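Local coordinates for acetyl-CoA C-acetyltransferase (Syntrophomonas wolfei subsp. wolfei, PDB 7N7Z), which probably catalyses the condensation of two acetyl-CoA molecules to acetoacetyl-CoA, and the reverse thiolytic cleavage, at residues D112-A118 with A258-S264; A34-N39 with I73-V77. One frame throughout, in Å; residues are numbered along the deposited sequence.

Contact 1. Residues D112-A118 with A258-S264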
loop_
_atom_site.group_PDB
_atom_site.type_symbol
_atom_site.label_atom_id
_atom_site.label_comp_id
_atom_site.label_asym_id
_atom_site.label_seq_id
_atom_site.Cartn_x
_atom_site.Cartn_y
_atom_site.Cartn_z
ATOM N N ASP B 112 41.082 -3.646 17.378
ATOM C CA ASP B 112 42.299 -3.856 16.606
ATOM C C ASP B 112 42.027 -4.081 15.127
ATOM O O ASP B 112 42.830 -3.658 14.288
ATOM C CB ASP B 112 43.076 -5.055 17.162
ATOM C CG ASP B 112 43.395 -4.907 18.636
ATOM O OD1 ASP B 112 43.551 -3.755 19.093
ATOM O OD2 ASP B 112 43.490 -5.937 19.338
ATOM N N ILE B 113 40.913 -4.728 14.793
ATOM C CA ILE B 113 40.526 -5.004 13.415
ATOM C C ILE B 113 39.056 -4.649 13.266
ATOM O O ILE B 113 38.218 -5.125 14.039
ATOM C CB ILE B 113 40.764 -6.479 13.034
ATOM C CG1 ILE B 113 42.134 -6.947 13.532
ATOM C CG2 ILE B 113 40.634 -6.662 11.525
ATOM C CD1 ILE B 113 42.426 -8.405 13.250
ATOM N N SER B 114 38.743 -3.815 12.275
ATOM C CA SER B 114 37.378 -3.369 12.035
ATOM C C SER B 114 37.026 -3.578 10.571
ATOM O O SER B 114 37.797 -3.204 9.682
ATOM C CB SER B 114 37.202 -1.893 12.409
ATOM O OG SER B 114 37.204 -1.718 13.816
ATOM N N LEU B 115 35.866 -4.179 10.328
ATOM C CA LEU B 115 35.325 -4.310 8.985
ATOM C C LEU B 115 34.383 -3.143 8.718
ATOM O O LEU B 115 33.551 -2.805 9.565
ATOM C CB LEU B 115 34.587 -5.639 8.827
ATOM C CG LEU B 115 33.794 -5.825 7.531
ATOM C CD1 LEU B 115 34.699 -5.685 6.316
ATOM C CD2 LEU B 115 33.090 -7.173 7.524
ATOM N N VAL B 116 34.527 -2.520 7.554
ATOM C CA VAL B 116 33.640 -1.445 7.123
ATOM C C VAL B 116 32.975 -1.886 5.828
ATOM O O VAL B 116 33.662 -2.207 4.851
ATOM C CB VAL B 116 34.387 -0.117 6.929
ATOM C CG1 VAL B 116 33.433 0.958 6.421
ATOM C CG2 VAL B 116 35.042 0.319 8.227
ATOM N N THR B 117 31.647 -1.912 5.825
ATOM C CA THR B 117 30.868 -2.206 4.631
ATOM C C THR B 117 30.057 -0.975 4.252
ATOM O O THR B 117 29.549 -0.261 5.122
ATOM C CB THR B 117 29.931 -3.399 4.845
ATOM O OG1 THR B 117 29.018 -3.113 5.910
ATOM C CG2 THR B 117 30.729 -4.649 5.179
ATOM N N ALA B 118 29.949 -0.729 2.950
ATOM C CA ALA B 118 29.199 0.406 2.426
ATOM C C ALA B 118 28.403 -0.085 1.227
ATOM O O ALA B 118 28.988 -0.592 0.266
ATOM C CB ALA B 118 30.132 1.555 2.032
ATOM N N ALA B 258 30.747 -1.763 -1.306
ATOM C CA ALA B 258 32.183 -1.751 -1.082
ATOM C C ALA B 258 32.469 -2.194 0.346
ATOM O O ALA B 258 31.612 -2.099 1.230
ATOM C CB ALA B 258 32.781 -0.362 -1.333
ATOM N N ALA B 259 33.684 -2.687 0.568
ATOM C CA ALA B 259 34.084 -3.134 1.893
ATOM C C ALA B 259 35.583 -2.942 2.059
ATOM O O ALA B 259 36.333 -2.867 1.083
ATOM C CB ALA B 259 33.703 -4.599 2.130
ATOM N N ALA B 260 36.011 -2.866 3.316
ATOM C CA ALA B 260 37.418 -2.658 3.624
ATOM C C ALA B 260 37.708 -3.197 5.015
ATOM O O ALA B 260 36.855 -3.151 5.905
ATOM C CB ALA B 260 37.797 -1.175 3.536
ATOM N N VAL B 261 38.924 -3.708 5.188
ATOM C CA VAL B 261 39.404 -4.210 6.470
ATOM C C VAL B 261 40.462 -3.241 6.977
ATOM O O VAL B 261 41.511 -3.065 6.342
ATOM C CB VAL B 261 39.972 -5.632 6.348
ATOM C CG1 VAL B 261 40.511 -6.105 7.696
ATOM C CG2 VAL B 261 38.911 -6.584 5.824
ATOM N N PHE B 262 40.190 -2.614 8.117
ATOM C CA PHE B 262 41.102 -1.666 8.736
ATOM C C PHE B 262 41.770 -2.308 9.944
ATOM O O PHE B 262 41.217 -3.215 10.574
ATOM C CB PHE B 262 40.366 -0.391 9.153
ATOM C CG PHE B 262 39.756 0.355 8.000
ATOM C CD1 PHE B 262 38.477 0.054 7.564
ATOM C CD2 PHE B 262 40.465 1.348 7.347
ATOM C CE1 PHE B 262 37.914 0.733 6.500
ATOM C CE2 PHE B 262 39.908 2.030 6.281
ATOM C CZ PHE B 262 38.630 1.721 5.858
ATOM N N MET B 263 42.972 -1.829 10.261
ATOM C CA MET B 263 43.753 -2.407 11.342
ATOM C C MET B 263 44.690 -1.362 11.922
ATOM O O MET B 263 45.137 -0.448 11.224
ATOM C CB MET B 263 44.584 -3.601 10.862
ATOM C CG MET B 263 43.806 -4.884 10.715
ATOM S SD MET B 263 44.870 -6.260 10.247
ATOM C CE MET B 263 43.749 -7.183 9.198
ATOM N N SER B 264 44.987 -1.514 13.209
ATOM C CA SER B 264 46.113 -0.802 13.789
ATOM C C SER B 264 47.399 -1.285 13.132
ATOM O O SER B 264 47.545 -2.469 12.812
ATOM C CB SER B 264 46.168 -1.027 15.300
ATOM O OG SER B 264 46.557 -2.356 15.600
#

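Contact 2. Residues A34-N39 with I73-V77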
loop_
_atom_site.group_PDB
_atom_site.type_symbol
_atom_site.label_atom_id
_atom_site.label_comp_id
_atom_site.label_asym_id
_atom_site.label_seq_id
_atom_site.Cartn_x
_atom_site.Cartn_y
_atom_site.Cartn_z
ATOM N N ALA B 34 26.624 -6.613 0.011
ATOM C CA ALA B 34 27.563 -6.326 1.089
ATOM C C ALA B 34 28.366 -7.563 1.463
ATOM O O ALA B 34 29.569 -7.473 1.735
ATOM C CB ALA B 34 26.809 -5.790 2.306
ATOM N N ILE B 35 27.719 -8.730 1.481
ATOM C CA ILE B 35 28.414 -9.960 1.849
ATOM C C ILE B 35 29.499 -10.282 0.830
ATOM O O ILE B 35 30.607 -10.698 1.193
ATOM C CB ILE B 35 27.405 -11.116 1.989
ATOM C CG1 ILE B 35 26.692 -11.029 3.340
ATOM C CG2 ILE B 35 28.102 -12.463 1.846
ATOM C CD1 ILE B 35 25.372 -11.753 3.378
ATOM N N ILE B 36 29.204 -10.097 -0.457
ATOM C CA ILE B 36 30.189 -10.392 -1.492
ATOM C C ILE B 36 31.379 -9.447 -1.377
ATOM O O ILE B 36 32.539 -9.872 -1.422
ATOM C CB ILE B 36 29.540 -10.321 -2.887
ATOM C CG1 ILE B 36 28.550 -11.475 -3.066
ATOM C CG2 ILE B 36 30.608 -10.360 -3.975
ATOM C CD1 ILE B 36 27.617 -11.312 -4.250
ATOM N N ALA B 37 31.109 -8.150 -1.213
ATOM C CA ALA B 37 32.195 -7.183 -1.081
ATOM C C ALA B 37 32.981 -7.409 0.204
ATOM O O ALA B 37 34.213 -7.297 0.212
ATOM C CB ALA B 37 31.637 -5.761 -1.123
ATOM N N ALA B 38 32.288 -7.725 1.300
ATOM C CA ALA B 38 32.971 -7.942 2.571
ATOM C C ALA B 38 33.873 -9.169 2.509
ATOM O O ALA B 38 35.020 -9.129 2.968
ATOM C CB ALA B 38 31.951 -8.083 3.699
ATOM N N ASN B 39 33.367 -10.273 1.951
ATOM C CA ASN B 39 34.185 -11.476 1.831
ATOM C C ASN B 39 35.419 -11.215 0.978
ATOM O O ASN B 39 36.514 -11.694 1.292
ATOM C CB ASN B 39 33.355 -12.615 1.240
ATOM C CG ASN B 39 32.503 -13.314 2.278
ATOM O OD1 ASN B 39 32.907 -13.465 3.432
ATOM N ND2 ASN B 39 31.314 -13.743 1.873
ATOM N N ILE B 73 25.266 -9.074 8.013
ATOM C CA ILE B 73 26.372 -9.193 7.071
ATOM C C ILE B 73 27.623 -9.703 7.777
ATOM O O ILE B 73 28.371 -10.522 7.230
ATOM C CB ILE B 73 26.622 -7.841 6.378
ATOM C CG1 ILE B 73 25.427 -7.461 5.499
ATOM C CG2 ILE B 73 27.895 -7.892 5.544
ATOM C CD1 ILE B 73 25.319 -5.976 5.225
ATOM N N GLY B 74 27.868 -9.236 9.002
ATOM C CA GLY B 74 29.065 -9.655 9.714
ATOM C C GLY B 74 29.033 -11.124 10.091
ATOM O O GLY B 74 30.019 -11.846 9.914
ATOM N N MET B 75 27.898 -11.587 10.621
ATOM C CA MET B 75 27.788 -12.989 11.004
ATOM C C MET B 75 27.911 -13.910 9.798
ATOM O O MET B 75 28.472 -15.006 9.908
ATOM C CB MET B 75 26.460 -13.233 11.721
ATOM C CG MET B 75 26.329 -12.520 13.057
ATOM S SD MET B 75 27.605 -12.988 14.244
ATOM C CE MET B 75 28.780 -11.653 14.020
ATOM N N LYS B 76 27.404 -13.486 8.639
ATOM C CA LYS B 76 27.421 -14.350 7.465
ATOM C C LYS B 76 28.805 -14.432 6.835
ATOM O O LYS B 76 29.129 -15.440 6.195
ATOM C CB LYS B 76 26.401 -13.859 6.441
ATOM C CG LYS B 76 25.006 -14.403 6.680
ATOM C CD LYS B 76 23.947 -13.540 6.023
ATOM C CE LYS B 76 22.568 -14.169 6.144
ATOM N NZ LYS B 76 21.894 -14.282 4.821
ATOM N N VAL B 77 29.631 -13.394 7.000
ATOM C CA VAL B 77 31.020 -13.469 6.564
ATOM C C VAL B 77 31.936 -13.996 7.662
ATOM O O VAL B 77 33.160 -14.027 7.476
ATOM C CB VAL B 77 31.517 -12.097 6.060
ATOM C CG1 VAL B 77 30.574 -11.564 4.986
ATOM C CG2 VAL B 77 31.659 -11.108 7.201
HETATM O O HOH W 1 34.737 -14.040 5.339
HETATM O O HOH W 2 29.266 -15.784 3.324
#

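Contact 1. Residues D112-A118 with A258-S264
Val116 O is gripped twice by the partner strand: Ala260 N donates to Val116 O at 2.9 Å with an N-H...O angle of 144°, and Ala259 CA brings its hydrogen to Val116 O from 3.1 Å. A second carbonyl repeats the pairing, since Asp112 O accepts both the amide of Ser264 and a CA-H contact from Met263. Both belong to a regular antiparallel register in which Ser114-Phe262, Val116-Ala260 and Ala118-Ala258 are the hydrogen-bonded pairs. The bond from Phe262 N to Ser114 O is much straighter, 171° at the hydrogen, over 2.9 Å.

Side chains alternate between the two faces. On the face of Ser114 and Val116, the Phe262 ring reaches diagonally over to Val116, whose CG2 lies 3.4 Å from Phe262 CE1 in an oblique approach. CG of Phe262 sits beside its own backbone N (chi1 -62°), and this carries the CD1 edge past Ser114 O, which lies near the ring plane. Helix 94-107 covers this pair through Ala98, Thr99, Ala102 and Cys103. On the other face Ile113 and Met263 run side by side, with Ile113 CG2 at 3.7 Å from Met263 CG; Leu115 bends its CD1 back to within 3.4 Å of Ala260 O. Helix 30-45 lies against Thr117, Ala259 and Val261 there.

The polar ends look elsewhere: Ser114 OG bonds Glu54 and Thr111, and Ser264 OG, as N-cap, takes the amide of Lys267 in the following helix.

Strand 254-264, between 113-121 and 8-20, is the one antiparallel member of the N-terminal thiolase sheet. Here main-chain bonds to 258-264 serve alternate peptide groups, residues 53-58 take those of Ile113, Leu115 and Thr117, and apolar side chains give both faces surfaces that helices can cover.

Contact 2. Residues A34-N39 with I73-V77
The carboxamide of Asn39 is the flat group here, and Val77 stands over one side of its plane: Val77 CB comes to 3.3 Å from Asn39 OD1, and Val77 CG1 lies over the plane on the oxygen side, 3.4 Å from that atom and farther from the amide carbon. Water holds the polar ends. One molecule donates both to Asn39 OD1, at 2.7 Å, and to Val77 O; a second accepts from Asn39 ND2 and donates to Lys76 O at 2.9 Å. With CG beside the backbone N (chi1 -82°), the amide folds back along its own helix and faces the chain where helix 69-76 ends. The two bridges should fix its rotation, and they supply hydrogens to carbonyls at that helix end.

Away from the amide the meeting is apolar. Ile35 uses both branches: on the longer one CG1 rests 4.0 Å from Ile73 CG2 and the terminal CD1 crosses the aliphatic part of Lys76, 3.5 Å from Lys76 CD; on the shorter one CG2 meets Val77 CG1. Deeper in, Ala34 CB is pressed to 3.3 Å from Ile73 CD1, tighter than ordinary van der Waals contact. Ala38 offers its CB to Val77 CG1 at 4.0 Å, and the same methyl also touches Leu115 and Thr117 of strand 113-121. On the far side of helix 69-76, Met75 packs on Leu156 of the second subunit.

Ala37 and Ala38 against the sheet, Ala34 and the branched residues against helix 69-76, and a watered amide toward the outside: this is how helix 30-45 joins its neighbour in an outer helical layer of the five-layered αβαβα thiolase fold.

Helix 30-45 is the element that connects the two contacts. Contact 1 belongs to the buried sheet itself, whereas contact 2 joins two helices on one side of it and is partly open to solvent. They touch where Ala259 CB meets Ala37 O at 3.3 Å and where Thr117 CG2 meets Ala38 CB at 3.9 Å. Their chemistry follows the elements they join: paired strands share main-chain bonds, whereas helices keep these within themselves and meet through side chains and, at the outer edge, two waters. Contact 1 is the nearer to the predicted catalytic residues but does not touch them: the Ala118 side chain is about 11 Å from those of Cys92 and His358.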